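Local coordinates for protein pectate lyase II (Xanthomonas campestris pv. campestris, PDB 2QY1) that probably cleaves pectate, the de-esterified galacturonan of plant cell walls, by beta-elimination, at residues T194-N199 against S216-N221; R200-E205 against N220-N225; K240-Y245 against Y306-A311. The protein carries 2 engineered substitutions. All blocks are in the same frame, centred on the assembly; numbering follows the deposited sequence.

Contact 1: residues T194-N199 against S216-N221; sequences TTYHHN and SHIYNN
Asn-221 bonds to Tyr-196 and Asn-199 with both ends of its amide. Its OD1 accepts from Asn-199 N at 2.9 Å, while its ND2 donates to Tyr-196 O, also at 2.9 Å. The second bond arrives from above the carbonyl plane, whereas Tyr-219 N meets the same oxygen nearly along its C=O axis. Two N-H groups thus grip one carbonyl, and the two bonds of the amide together fix its rotation. Further back, His-217 N binds Thr-194 O and Tyr-196 N binds His-217 O, in a parallel pairing whose strand axes approach to 4.7 Å. His-198 and Asn-220 both bend the chain through left-handed helical backbone angles. This is the short turn between the second and third sheets of a pectate lyase parallel beta-helix, and the amides of Asn-199 and Asn-221, with planes 3° apart, belong to the asparagine stack known from that turn. Beyond it, His-197 CB sits over the face of the Tyr-219 ring, 3.5 Å from the centroid. Matching first and second torsions (chi1 74° and 79°, both between backbone N and carbonyl carbon) keep the two rings nearly parallel yet slid apart, with Tyr-219 OH above the imidazole. His-197 ND1 and His-198 ND1 are hydrogen-bonded at 3.0 Å, each in the plane of the other ring, and either could be the donor. The His-198 ring is covered on one face by Asn-220 CB and is bonded through NE2 to Thr-309. On the opposite face of the sheet, Tyr-196 CD1 lies 3.8 Å from Ile-218 CG1.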
loop_
_atom_site.group_PDB
_atom_site.type_symbol
_atom_site.label_atom_id
_atom_site.label_comp_id
_atom_site.label_asym_id
_atom_site.label_seq_id
_atom_site.Cartn_x
_atom_site.Cartn_y
_atom_site.Cartn_z
ATOM N N THR A 194 1.592 -7.802 -7.969
ATOM C CA THR A 194 1.013 -7.330 -6.714
ATOM C C THR A 194 -0.466 -7.670 -6.592
ATOM O O THR A 194 -1.252 -7.432 -7.514
ATOM C CB THR A 194 1.181 -5.801 -6.562
ATOM O OG1 THR A 194 2.468 -5.405 -7.052
ATOM C CG2 THR A 194 1.037 -5.375 -5.103
ATOM N N THR A 195 -0.842 -8.218 -5.442
ATOM C CA THR A 195 -2.244 -8.427 -5.124
ATOM C C THR A 195 -2.668 -7.444 -4.034
ATOM O O THR A 195 -2.109 -7.449 -2.939
ATOM C CB THR A 195 -2.518 -9.875 -4.667
ATOM O OG1 THR A 195 -1.977 -10.793 -5.628
ATOM C CG2 THR A 195 -4.015 -10.117 -4.521
ATOM N N TYR A 196 -3.638 -6.591 -4.357
ATOM C CA TYR A 196 -4.273 -5.710 -3.381
ATOM C C TYR A 196 -5.664 -6.254 -3.088
ATOM O O TYR A 196 -6.525 -6.233 -3.969
ATOM C CB TYR A 196 -4.425 -4.292 -3.938
ATOM C CG TYR A 196 -3.145 -3.567 -4.297
ATOM C CD1 TYR A 196 -2.577 -3.696 -5.565
ATOM C CD2 TYR A 196 -2.525 -2.718 -3.382
ATOM C CE1 TYR A 196 -1.413 -3.014 -5.902
ATOM C CE2 TYR A 196 -1.361 -2.031 -3.708
ATOM C CZ TYR A 196 -0.810 -2.185 -4.966
ATOM O OH TYR A 196 0.339 -1.507 -5.293
ATOM N N HIS A 197 -5.905 -6.739 -1.872
ATOM C CA HIS A 197 -7.252 -7.224 -1.548
ATOM C C HIS A 197 -7.731 -6.944 -0.130
ATOM O O HIS A 197 -6.934 -6.875 0.807
ATOM C CB HIS A 197 -7.428 -8.704 -1.915
ATOM C CG HIS A 197 -6.733 -9.657 -0.994
ATOM N ND1 HIS A 197 -7.362 -10.235 0.088
ATOM C CD2 HIS A 197 -5.473 -10.151 -1.005
ATOM C CE1 HIS A 197 -6.515 -11.035 0.711
ATOM N NE2 HIS A 197 -5.362 -11.003 0.067
ATOM N N HIS A 198 -9.048 -6.769 -0.005
ATOM C CA HIS A 198 -9.725 -6.505 1.272
ATOM C C HIS A 198 -9.192 -5.278 2.018
ATOM O O HIS A 198 -9.297 -5.193 3.246
ATOM C CB HIS A 198 -9.711 -7.750 2.166
ATOM C CG HIS A 198 -10.624 -8.842 1.701
ATOM N ND1 HIS A 198 -10.193 -9.886 0.912
ATOM C CD2 HIS A 198 -11.944 -9.054 1.916
ATOM C CE1 HIS A 198 -11.208 -10.695 0.662
ATOM N NE2 HIS A 198 -12.282 -10.211 1.258
ATOM N N ASN A 199 -8.630 -4.328 1.273
ATOM C CA ASN A 199 -8.193 -3.063 1.852
ATOM C C ASN A 199 -9.357 -2.078 1.971
ATOM O O ASN A 199 -10.314 -2.133 1.192
ATOM C CB ASN A 199 -7.064 -2.431 1.026
ATOM C CG ASN A 199 -5.855 -3.338 0.888
ATOM O OD1 ASN A 199 -5.566 -3.852 -0.191
ATOM N ND2 ASN A 199 -5.147 -3.539 1.982
ATOM N N SER A 216 -1.152 -6.527 -11.793
ATOM C CA SER A 216 -1.762 -6.472 -10.474
ATOM C C SER A 216 -3.122 -7.156 -10.454
ATOM O O SER A 216 -3.789 -7.296 -11.488
ATOM C CB SER A 216 -1.879 -5.027 -9.978
ATOM O OG SER A 216 -2.934 -4.344 -10.630
ATOM N N HIS A 217 -3.510 -7.590 -9.263
ATOM C CA HIS A 217 -4.832 -8.131 -9.024
ATOM C C HIS A 217 -5.421 -7.344 -7.858
ATOM O O HIS A 217 -4.936 -7.426 -6.730
ATOM C CB HIS A 217 -4.741 -9.625 -8.715
ATOM C CG HIS A 217 -6.066 -10.308 -8.585
ATOM N ND1 HIS A 217 -6.230 -11.469 -7.862
ATOM C CD2 HIS A 217 -7.288 -9.999 -9.082
ATOM C CE1 HIS A 217 -7.493 -11.850 -7.925
ATOM N NE2 HIS A 217 -8.158 -10.973 -8.655
ATOM N N ILE A 218 -6.445 -6.554 -8.161
ATOM C CA ILE A 218 -7.070 -5.657 -7.196
ATOM C C ILE A 218 -8.507 -6.130 -6.972
ATOM O O ILE A 218 -9.375 -5.897 -7.810
ATOM C CB ILE A 218 -7.023 -4.181 -7.706
ATOM C CG1 ILE A 218 -5.569 -3.740 -7.930
ATOM C CG2 ILE A 218 -7.742 -3.226 -6.741
ATOM C CD1 ILE A 218 -5.404 -2.550 -8.878
ATOM N N TYR A 219 -8.747 -6.819 -5.855
ATOM C CA TYR A 219 -10.061 -7.427 -5.603
ATOM C C TYR A 219 -10.555 -7.266 -4.170
ATOM O O TYR A 219 -9.755 -7.198 -3.243
ATOM C CB TYR A 219 -10.088 -8.907 -6.040
ATOM C CG TYR A 219 -9.438 -9.904 -5.094
ATOM C CD1 TYR A 219 -10.178 -10.533 -4.088
ATOM C CD2 TYR A 219 -8.094 -10.245 -5.227
ATOM C CE1 TYR A 219 -9.581 -11.454 -3.217
ATOM C CE2 TYR A 219 -7.491 -11.168 -4.373
ATOM C CZ TYR A 219 -8.241 -11.768 -3.372
ATOM O OH TYR A 219 -7.638 -12.678 -2.527
ATOM N N ASN A 220 -11.876 -7.208 -4.002
ATOM C CA ASN A 220 -12.520 -7.128 -2.680
ATOM C C ASN A 220 -12.083 -5.938 -1.819
ATOM O O ASN A 220 -12.123 -6.010 -0.586
ATOM C CB ASN A 220 -12.345 -8.436 -1.893
ATOM C CG ASN A 220 -13.176 -9.580 -2.443
ATOM O OD1 ASN A 220 -14.114 -9.384 -3.225
ATOM N ND2 ASN A 220 -12.837 -10.792 -2.026
ATOM N N ASN A 221 -11.667 -4.854 -2.471
ATOM C CA ASN A 221 -11.344 -3.609 -1.776
ATOM C C ASN A 221 -12.559 -2.690 -1.708
ATOM O O ASN A 221 -13.403 -2.692 -2.607
ATOM C CB ASN A 221 -10.182 -2.881 -2.455
ATOM C CG ASN A 221 -8.941 -3.739 -2.572
ATOM O OD1 ASN A 221 -8.241 -3.977 -1.590
ATOM N ND2 ASN A 221 -8.654 -4.201 -3.783
#

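Contact 2: residues R200-E205 against N220-N225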
loop_
_atom_site.group_PDB
_atom_site.type_symbol
_atom_site.label_atom_id
_atom_site.label_comp_id
_atom_site.label_asym_id
_atom_site.label_seq_id
_atom_site.Cartn_x
_atom_site.Cartn_y
_atom_site.Cartn_z
ATOM N N ARG A 200 -9.263 -1.189 2.955
ATOM C CA ARG A 200 -10.235 -0.116 3.149
ATOM C C ARG A 200 -9.580 1.214 2.800
ATOM O O ARG A 200 -8.624 1.632 3.457
ATOM C CB ARG A 200 -10.736 -0.100 4.595
ATOM C CG ARG A 200 -11.933 0.804 4.833
ATOM C CD ARG A 200 -12.429 0.716 6.267
ATOM N NE ARG A 200 -13.434 1.744 6.543
ATOM C CZ ARG A 200 -13.993 1.961 7.732
ATOM N NH1 ARG A 200 -13.659 1.223 8.784
ATOM N NH2 ARG A 200 -14.896 2.925 7.868
ATOM N N PHE A 201 -10.090 1.859 1.755
ATOM C CA PHE A 201 -9.589 3.154 1.305
ATOM C C PHE A 201 -10.687 4.193 1.486
ATOM O O PHE A 201 -11.667 4.202 0.734
ATOM C CB PHE A 201 -9.171 3.097 -0.170
ATOM C CG PHE A 201 -8.158 2.025 -0.490
ATOM C CD1 PHE A 201 -6.884 2.046 0.080
ATOM C CD2 PHE A 201 -8.466 1.012 -1.398
ATOM C CE1 PHE A 201 -5.940 1.057 -0.233
ATOM C CE2 PHE A 201 -7.532 0.028 -1.723
ATOM C CZ PHE A 201 -6.266 0.052 -1.138
ATOM N N GLU A 202 -10.535 5.063 2.483
ATOM C CA GLU A 202 -11.592 6.021 2.805
ATOM C C GLU A 202 -11.072 7.420 3.128
ATOM O O GLU A 202 -10.112 7.575 3.881
ATOM C CB GLU A 202 -12.463 5.493 3.946
ATOM C CG GLU A 202 -13.860 6.089 3.964
ATOM C CD GLU A 202 -14.850 5.284 4.782
ATOM O OE1 GLU A 202 -15.903 5.848 5.134
ATOM O OE2 GLU A 202 -14.586 4.097 5.073
ATOM N N ASN A 203 -11.728 8.432 2.563
ATOM C CA ASN A 203 -11.296 9.826 2.694
ATOM C C ASN A 203 -9.840 9.990 2.256
ATOM O O ASN A 203 -8.977 10.413 3.027
ATOM C CB ASN A 203 -11.531 10.354 4.117
ATOM C CG ASN A 203 -12.991 10.281 4.534
ATOM O OD1 ASN A 203 -13.358 9.502 5.417
ATOM N ND2 ASN A 203 -13.834 11.086 3.895
ATOM N N VAL A 204 -9.584 9.612 1.007
ATOM C CA VAL A 204 -8.256 9.699 0.403
ATOM C C VAL A 204 -8.374 10.445 -0.926
ATOM O O VAL A 204 -9.484 10.661 -1.413
ATOM C CB VAL A 204 -7.613 8.297 0.197
ATOM C CG1 VAL A 204 -7.369 7.606 1.542
ATOM C CG2 VAL A 204 -8.466 7.414 -0.718
ATOM N N GLU A 205 -7.246 10.838 -1.513
ATOM C CA GLU A 205 -7.294 11.639 -2.739
ATOM C C GLU A 205 -6.966 10.868 -4.017
ATOM O O GLU A 205 -7.774 10.857 -4.948
ATOM C CB GLU A 205 -6.435 12.903 -2.620
ATOM C CG GLU A 205 -6.982 13.915 -1.621
ATOM C CD GLU A 205 -6.444 15.326 -1.819
ATOM O OE1 GLU A 205 -6.883 16.224 -1.067
ATOM O OE2 GLU A 205 -5.598 15.550 -2.717
ATOM N N ASN A 220 -11.876 -7.208 -4.002
ATOM C CA ASN A 220 -12.520 -7.128 -2.680
ATOM C C ASN A 220 -12.083 -5.938 -1.819
ATOM O O ASN A 220 -12.123 -6.010 -0.586
ATOM C CB ASN A 220 -12.345 -8.436 -1.893
ATOM C CG ASN A 220 -13.176 -9.580 -2.443
ATOM O OD1 ASN A 220 -14.114 -9.384 -3.225
ATOM N ND2 ASN A 220 -12.837 -10.792 -2.026
ATOM N N ASN A 221 -11.667 -4.854 -2.471
ATOM C CA ASN A 221 -11.344 -3.609 -1.776
ATOM C C ASN A 221 -12.559 -2.690 -1.708
ATOM O O ASN A 221 -13.403 -2.692 -2.607
ATOM C CB ASN A 221 -10.182 -2.881 -2.455
ATOM C CG ASN A 221 -8.941 -3.739 -2.572
ATOM O OD1 ASN A 221 -8.241 -3.977 -1.590
ATOM N ND2 ASN A 221 -8.654 -4.201 -3.783
ATOM N N TYR A 222 -12.640 -1.911 -0.634
ATOM C CA TYR A 222 -13.730 -0.957 -0.448
ATOM C C TYR A 222 -13.200 0.466 -0.586
ATOM O O TYR A 222 -12.264 0.861 0.116
ATOM C CB TYR A 222 -14.415 -1.180 0.911
ATOM C CG TYR A 222 -15.392 -0.096 1.330
ATOM C CD1 TYR A 222 -16.493 0.231 0.533
ATOM C CD2 TYR A 222 -15.225 0.589 2.535
ATOM C CE1 TYR A 222 -17.387 1.224 0.917
ATOM C CE2 TYR A 222 -16.121 1.583 2.932
ATOM C CZ TYR A 222 -17.200 1.892 2.119
ATOM O OH TYR A 222 -18.089 2.873 2.501
ATOM N N PHE A 223 -13.797 1.214 -1.514
ATOM C CA PHE A 223 -13.434 2.601 -1.785
ATOM C C PHE A 223 -14.591 3.497 -1.363
ATOM O O PHE A 223 -15.743 3.246 -1.728
ATOM C CB PHE A 223 -13.167 2.822 -3.281
ATOM C CG PHE A 223 -12.051 1.986 -3.850
ATOM C CD1 PHE A 223 -10.844 2.576 -4.220
ATOM C CD2 PHE A 223 -12.215 0.615 -4.054
ATOM C CE1 PHE A 223 -9.807 1.813 -4.763
ATOM C CE2 PHE A 223 -11.184 -0.157 -4.596
ATOM C CZ PHE A 223 -9.979 0.443 -4.949
ATOM N N ASN A 224 -14.285 4.540 -0.600
ATOM C CA ASN A 224 -15.287 5.525 -0.206
ATOM C C ASN A 224 -14.641 6.880 0.017
ATOM O O ASN A 224 -13.649 6.987 0.734
ATOM C CB ASN A 224 -16.033 5.077 1.055
ATOM C CG ASN A 224 -17.196 5.995 1.411
ATOM O OD1 ASN A 224 -17.385 6.350 2.576
ATOM N ND2 ASN A 224 -17.981 6.378 0.408
ATOM N N ASN A 225 -15.218 7.910 -0.601
ATOM C CA ASN A 225 -14.691 9.274 -0.529
ATOM C C ASN A 225 -13.248 9.372 -1.034
ATOM O O ASN A 225 -12.329 9.765 -0.308
ATOM C CB ASN A 225 -14.883 9.868 0.874
ATOM C CG ASN A 225 -16.349 10.091 1.214
ATOM O OD1 ASN A 225 -16.839 9.640 2.253
ATOM N ND2 ASN A 225 -17.062 10.772 0.328
HETATM O O HOH W 1 -17.869 3.879 5.339
#
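Arg-200, Phe-201 and Glu-202 pair in parallel with Tyr-222, Phe-223 and Asn-224, the strand axes 4.9 Å apart, and Phe-201 N meets Tyr-222 O in a nearly straight bond of 2.9 Å. The pairing continues around the corner, where Val-204 N binds Asn-225 O after Asn-203 and Asn-225 have both turned the chain with left-handed backbone angles. Phe-201 and Phe-223 project together from one face of the sheet. With chi1 of -56° and -60°, the two rings run side by side, but their planes are 48° apart, and CD2 of Phe-201 rests over one face of Phe-223, 3.7 Å from CE1. Phe-246 stacks on Phe-223 and carries the aromatic row into the next coil, as in the interior of other parallel beta-helices. The other face is polar. The extended side chain of Arg-200 passes its CG along the edge of the Tyr-222 ring and then grips Glu-202 in a side-on salt bridge, NE and NH2 both donating to OE2 at 3.0 Å. The remaining oxygen, OE1, accepts from a water at 2.8 Å, and the same water donates to Tyr-222 OH, which is also hydrogen-bonded to Glu-247. Glu-202 and Asn-224 lie side by side, CG of the glutamate 3.8 Å from CB of the asparagine, while Val-318 and Ile-319 of helix 314-321 touch Arg-200. Since one carboxylate oxygen takes two guanidinium N-H groups and the other takes a water, Glu-202 is likely to remain ionised, and that water links it to Tyr-222 across the strand pair.

Contact 3: residues K240-Y245 against Y306-A311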
loop_
_atom_site.group_PDB
_atom_site.type_symbol
_atom_site.label_atom_id
_atom_site.label_comp_id
_atom_site.label_asym_id
_atom_site.label_seq_id
_atom_site.Cartn_x
_atom_site.Cartn_y
_atom_site.Cartn_z
ATOM N N LYS A 240 -6.105 -6.674 -13.071
ATOM C CA LYS A 240 -7.341 -7.433 -12.943
ATOM C C LYS A 240 -8.117 -6.843 -11.766
ATOM O O LYS A 240 -7.736 -7.018 -10.607
ATOM C CB LYS A 240 -7.059 -8.926 -12.734
ATOM C CG LYS A 240 -8.315 -9.784 -12.684
ATOM C CD LYS A 240 -7.989 -11.267 -12.569
ATOM C CE LYS A 240 -9.255 -12.112 -12.615
ATOM N NZ LYS A 240 -9.907 -12.107 -13.958
ATOM N N ILE A 241 -9.193 -6.128 -12.084
ATOM C CA ILE A 241 -9.993 -5.419 -11.085
ATOM C C ILE A 241 -11.311 -6.165 -10.878
ATOM O O ILE A 241 -12.196 -6.135 -11.735
ATOM C CB ILE A 241 -10.233 -3.942 -11.500
ATOM C CG1 ILE A 241 -8.894 -3.233 -11.743
ATOM C CG2 ILE A 241 -11.066 -3.205 -10.445
ATOM C CD1 ILE A 241 -9.010 -1.850 -12.374
ATOM N N GLU A 242 -11.427 -6.823 -9.725
ATOM C CA GLU A 242 -12.468 -7.826 -9.500
ATOM C C GLU A 242 -13.197 -7.645 -8.167
ATOM O O GLU A 242 -12.566 -7.486 -7.127
ATOM C CB GLU A 242 -11.834 -9.221 -9.568
ATOM C CG GLU A 242 -12.796 -10.385 -9.396
ATOM C CD GLU A 242 -12.103 -11.742 -9.385
ATOM O OE1 GLU A 242 -12.819 -12.759 -9.297
ATOM O OE2 GLU A 242 -10.854 -11.798 -9.461
ATOM N N SER A 243 -14.528 -7.670 -8.213
ATOM C CA SER A 243 -15.369 -7.707 -7.007
ATOM C C SER A 243 -15.027 -6.672 -5.926
ATOM O O SER A 243 -15.063 -6.972 -4.728
ATOM C CB SER A 243 -15.377 -9.121 -6.405
ATOM O OG SER A 243 -15.988 -10.044 -7.288
ATOM N N ASN A 244 -14.691 -5.458 -6.353
ATOM C CA ASN A 244 -14.494 -4.350 -5.427
ATOM C C ASN A 244 -15.832 -3.667 -5.143
ATOM O O ASN A 244 -16.830 -3.929 -5.818
ATOM C CB ASN A 244 -13.478 -3.342 -5.986
ATOM C CG ASN A 244 -12.136 -3.976 -6.320
ATOM O OD1 ASN A 244 -11.862 -4.309 -7.473
ATOM N ND2 ASN A 244 -11.297 -4.151 -5.312
ATOM N N TYR A 245 -15.845 -2.802 -4.135
ATOM C CA TYR A 245 -17.023 -2.015 -3.783
ATOM C C TYR A 245 -16.648 -0.541 -3.907
ATOM O O TYR A 245 -15.856 -0.032 -3.111
ATOM C CB TYR A 245 -17.459 -2.346 -2.351
ATOM C CG TYR A 245 -18.849 -1.882 -1.952
ATOM C CD1 TYR A 245 -19.875 -2.805 -1.748
ATOM C CD2 TYR A 245 -19.131 -0.529 -1.749
ATOM C CE1 TYR A 245 -21.147 -2.394 -1.365
ATOM C CE2 TYR A 245 -20.403 -0.108 -1.369
ATOM C CZ TYR A 245 -21.404 -1.046 -1.179
ATOM O OH TYR A 245 -22.662 -0.639 -0.806
ATOM N N TYR A 306 -7.611 -18.091 -4.721
ATOM C CA TYR A 306 -8.198 -17.040 -3.883
ATOM C C TYR A 306 -9.716 -17.172 -3.746
ATOM O O TYR A 306 -10.392 -17.622 -4.670
ATOM C CB TYR A 306 -7.812 -15.646 -4.404
ATOM C CG TYR A 306 -8.335 -15.301 -5.787
ATOM C CD1 TYR A 306 -7.726 -15.809 -6.938
ATOM C CD2 TYR A 306 -9.424 -14.443 -5.945
ATOM C CE1 TYR A 306 -8.202 -15.486 -8.208
ATOM C CE2 TYR A 306 -9.902 -14.113 -7.210
ATOM C CZ TYR A 306 -9.289 -14.637 -8.336
ATOM O OH TYR A 306 -9.765 -14.306 -9.585
ATOM N N THR A 307 -10.232 -16.786 -2.581
ATOM C CA THR A 307 -11.670 -16.808 -2.308
ATOM C C THR A 307 -12.236 -15.396 -2.376
ATOM O O THR A 307 -11.825 -14.514 -1.617
ATOM C CB THR A 307 -11.984 -17.433 -0.923
ATOM O OG1 THR A 307 -11.506 -18.783 -0.885
ATOM C CG2 THR A 307 -13.486 -17.436 -0.647
ATOM N N VAL A 308 -13.176 -15.187 -3.292
ATOM C CA VAL A 308 -13.789 -13.873 -3.461
ATOM C C VAL A 308 -14.989 -13.686 -2.536
ATOM O O VAL A 308 -15.877 -14.539 -2.470
ATOM C CB VAL A 308 -14.202 -13.589 -4.937
ATOM C CG1 VAL A 308 -12.973 -13.359 -5.801
ATOM C CG2 VAL A 308 -15.057 -14.719 -5.506
ATOM N N THR A 309 -14.982 -12.578 -1.800
ATOM C CA THR A 309 -16.155 -12.113 -1.076
ATOM C C THR A 309 -17.113 -11.567 -2.129
ATOM O O THR A 309 -16.686 -10.801 -2.997
ATOM C CB THR A 309 -15.787 -10.979 -0.087
ATOM O OG1 THR A 309 -14.742 -11.421 0.788
ATOM C CG2 THR A 309 -16.994 -10.552 0.748
ATOM N N PRO A 310 -18.400 -11.979 -2.090
ATOM C CA PRO A 310 -19.378 -11.375 -2.997
ATOM C C PRO A 310 -19.312 -9.851 -2.915
ATOM O O PRO A 310 -19.325 -9.291 -1.815
ATOM C CB PRO A 310 -20.713 -11.897 -2.466
ATOM C CG PRO A 310 -20.370 -13.217 -1.865
ATOM C CD PRO A 310 -19.012 -13.024 -1.245
ATOM N N ALA A 311 -19.227 -9.203 -4.075
ATOM C CA ALA A 311 -18.928 -7.770 -4.173
ATOM C C ALA A 311 -19.807 -6.868 -3.306
ATOM O O ALA A 311 -19.308 -5.923 -2.695
ATOM C CB ALA A 311 -18.977 -7.321 -5.626
HETATM O O HOH W 2 -18.494 -10.904 -6.659
#
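Glu-242 and Tyr-306 meet tip to tip, and this is the tight end of the contact. Tyr-306 OH donates to Glu-242 OE2 at 2.7 Å, using the syn lone pair of the carboxylate, whose plane stands 87° from that of the ring. An extended glutamate, with CG anti to the backbone N (chi1 -178°), carries the carboxylate out to the edge of the ring. His-217 NE2 also bonds to OE2 and its ring meets Tyr-306 edge-to-face, so the carboxylate ties strand 215-226 and the late loop to one oxygen. Lys-240 CE brushes the phenol oxygen, and Val-308 CG1 crosses the carboxylate 3.6 Å from Glu-242 OE1, although the valine itself is exposed. Further along, the fit becomes one of small groups. Ser-243, turned with left-handed backbone angles, receives the methyl of Ala-311 against its backbone, Ala-311 CB to Ser-243 CA being 3.9 Å. Ala-311 O lies in the plane of the Tyr-245 ring, 3.3 Å from CD1, at the edge and not over a face. No direct hydrogen bond joins Ser-243 to Ala-311; a water fills that role, 2.7 Å from Ser-243 OG and 3.2 Å from Ala-311 N, from which it accepts. The looser side is therefore bridged by solvent, whereas the Glu-242 end is closed by a direct short bond. A late, irregular segment laid over the outside of a coil, across the turn that follows strand 238-242 and leading into helix 314-321, is a feature of the parallel beta-helix of pectate lyases, whose C-terminal part packs against the outside of the beta-helix.

Overall arrangement
Followed from the N terminus, the chain passes through 194-199 and 200-205 on one coil of the beta-helix, then 216-221 and 220-225 on the next. Contacts 1 and 2 each close a loop one coil long. The two loops interleave rather than nest, sharing Asn-220 and Asn-221, and Asn-199 O to Tyr-222 N, a probable hydrogen bond, joins them where the turn leads from one sheet to the other. Contact 3 opens later, on the coil after that, and closes a loop of 60 residues as 306-311 returns over the outside. Thr-309 meets His-198, so the late segment spans three successive coils and ties them to the C-terminal part.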